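SnoaL-like domain-containing protein (Burkholderia thailandensis E264, PDB 3H3H) is of unknown function but carries a SnoaL-like domain of the NTF2 clan, whose cone-shaped fold often encloses a ligand pocket. Local coordinates at residues B[65-68]-B[69-73]. Residues are numbered along the deposited sequence; the frame is centred on the assembly and turned at random. Where two conformers were deposited one is given.
Sequences WREA and LRMIP
Leu69, Arg70, Met71 and Ile72 donate their backbone N-H groups to the carbonyls of Trp65, Arg66, Glu67 and Ala68, four consecutive i to i+4 bonds that close the last two turns of helix 58-71. The bond from Met71 N to Glu67 O is 2.8 Å long and the straighter of the last two. Ile72 N lies equally close to Ala68 O, at 2.8 Å, but the bond is more bent (142°), and Ile72 itself is the first residue to leave helical phi/psi. On the outer surface, with CG of Glu67 anti to the backbone N, a turn about CB-CG (chi2 60°) brings the carboxylate to Arg70 and Met71. Its OE1 approaches the edge of the Arg70 guanidinium in a long salt bridge, 4.0 Å from NE, with the two planar groups turned 45° apart; OE2 lies 3.4 Å from CG of Met71 in the modelled conformer of this selenomethionine. In this NTF2-like fold the helix leads towards strand 78-84, the outermost strand on that side of the sheet within the chain. Trp65 makes edge-to-face contacts with Trp21 and Tyr33 and lies beside a bound unidentified ligand, consistent with a pocket there. Leu69 CG rests 3.3 Å from Trp65 O, while the Leu69 side chain also touches His24.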
loop_
_atom_site.group_PDB
_atom_site.type_symbol
_atom_site.label_atom_id
_atom_site.label_comp_id
_atom_site.label_asym_id
_atom_site.label_seq_id
_atom_site.Cartn_x
_atom_site.Cartn_y
_atom_site.Cartn_z
ATOM N N TRP B 65 -3.812 -5.294 -19.454
ATOM C CA TRP B 65 -2.844 -6.308 -19.066
ATOM C C TRP B 65 -2.488 -7.264 -20.205
ATOM O O TRP B 65 -1.311 -7.702 -20.309
ATOM C CB TRP B 65 -3.344 -7.063 -17.839
ATOM C CG TRP B 65 -3.468 -6.176 -16.626
ATOM C CD1 TRP B 65 -3.077 -4.874 -16.538
ATOM C CD2 TRP B 65 -4.043 -6.531 -15.374
ATOM N NE1 TRP B 65 -3.354 -4.391 -15.301
ATOM C CE2 TRP B 65 -3.922 -5.400 -14.547
ATOM C CE3 TRP B 65 -4.611 -7.713 -14.856
ATOM C CZ2 TRP B 65 -4.399 -5.376 -13.266
ATOM C CZ3 TRP B 65 -5.071 -7.716 -13.571
ATOM C CH2 TRP B 65 -4.958 -6.543 -12.779
ATOM N N ARG B 66 -3.489 -7.633 -21.011
ATOM C CA ARG B 66 -3.306 -8.465 -22.163
ATOM C C ARG B 66 -2.293 -7.809 -23.085
ATOM O O ARG B 66 -1.360 -8.481 -23.552
ATOM C CB ARG B 66 -4.639 -8.752 -22.864
ATOM C CG ARG B 66 -4.586 -9.707 -24.066
ATOM C CD ARG B 66 -5.992 -10.004 -24.635
ATOM N NE ARG B 66 -6.838 -10.541 -23.592
ATOM C CZ ARG B 66 -7.820 -9.893 -22.970
ATOM N NH1 ARG B 66 -8.194 -8.667 -23.320
ATOM N NH2 ARG B 66 -8.431 -10.490 -21.975
ATOM N N GLU B 67 -2.452 -6.506 -23.322
ATOM C CA GLU B 67 -1.525 -5.818 -24.185
ATOM C C GLU B 67 -0.146 -5.649 -23.565
ATOM O O GLU B 67 0.866 -5.767 -24.282
ATOM C CB GLU B 67 -2.099 -4.485 -24.619
ATOM C CG GLU B 67 -1.287 -3.760 -25.678
ATOM C CD GLU B 67 -1.116 -4.515 -27.006
ATOM O OE1 GLU B 67 -1.854 -5.489 -27.300
ATOM O OE2 GLU B 67 -0.233 -4.130 -27.777
ATOM N N ALA B 68 -0.095 -5.441 -22.237
ATOM C CA ALA B 68 1.190 -5.410 -21.526
ATOM C C ALA B 68 1.963 -6.675 -21.768
ATOM O O ALA B 68 3.168 -6.610 -22.041
ATOM C CB ALA B 68 1.013 -5.262 -20.051
ATOM N N LEU B 69 1.299 -7.835 -21.664
ATOM C CA LEU B 69 1.985 -9.110 -21.843
ATOM C C LEU B 69 2.427 -9.324 -23.270
ATOM O O LEU B 69 3.449 -9.962 -23.561
ATOM C CB LEU B 69 1.099 -10.239 -21.412
ATOM C CG LEU B 69 0.781 -10.265 -19.921
ATOM C CD1 LEU B 69 -0.197 -11.365 -19.654
ATOM C CD2 LEU B 69 2.086 -10.452 -19.101
ATOM N N ARG B 70 1.644 -8.780 -24.191
ATOM C CA ARG B 70 1.996 -8.890 -25.588
ATOM C C ARG B 70 3.235 -8.014 -25.920
ATOM O O ARG B 70 4.165 -8.442 -26.615
ATOM C CB ARG B 70 0.747 -8.513 -26.396
ATOM C CG ARG B 70 0.827 -8.722 -27.838
ATOM C CD ARG B 70 -0.535 -8.448 -28.496
ATOM N NE ARG B 70 -0.293 -8.118 -29.858
ATOM C CZ ARG B 70 -0.069 -9.000 -30.821
ATOM N NH1 ARG B 70 -0.083 -10.301 -30.566
ATOM N NH2 ARG B 70 0.174 -8.571 -32.043
HETATM N N MSE B 71 3.251 -6.789 -25.421
HETATM C CA MSE B 71 4.324 -5.873 -25.716
HETATM C C MSE B 71 5.604 -6.124 -24.911
HETATM O O MSE B 71 6.704 -5.840 -25.404
HETATM C CB MSE B 71 3.863 -4.461 -25.420
HETATM C CG MSE B 71 2.806 -3.977 -26.371
HETATM SE SE MSE B 71 2.540 -2.124 -25.969
HETATM C CE MSE B 71 4.305 -1.461 -26.480
ATOM N N ILE B 72 5.461 -6.692 -23.710
ATOM C CA ILE B 72 6.609 -6.916 -22.813
ATOM C C ILE B 72 6.668 -8.438 -22.657
ATOM O O ILE B 72 6.309 -8.985 -21.610
ATOM C CB ILE B 72 6.466 -6.243 -21.426
ATOM C CG1 ILE B 72 6.046 -4.775 -21.543
ATOM C CG2 ILE B 72 7.812 -6.382 -20.637
ATOM C CD1 ILE B 72 5.809 -4.115 -20.216
ATOM N N PRO B 73 7.122 -9.139 -23.701
ATOM C CA PRO B 73 6.940 -10.595 -23.749
ATOM C C PRO B 73 7.753 -11.368 -22.733
ATOM O O PRO B 73 7.435 -12.526 -22.405
ATOM C CB PRO B 73 7.359 -10.950 -25.194
ATOM C CG PRO B 73 8.187 -9.869 -25.620
ATOM C CD PRO B 73 7.663 -8.639 -24.976
#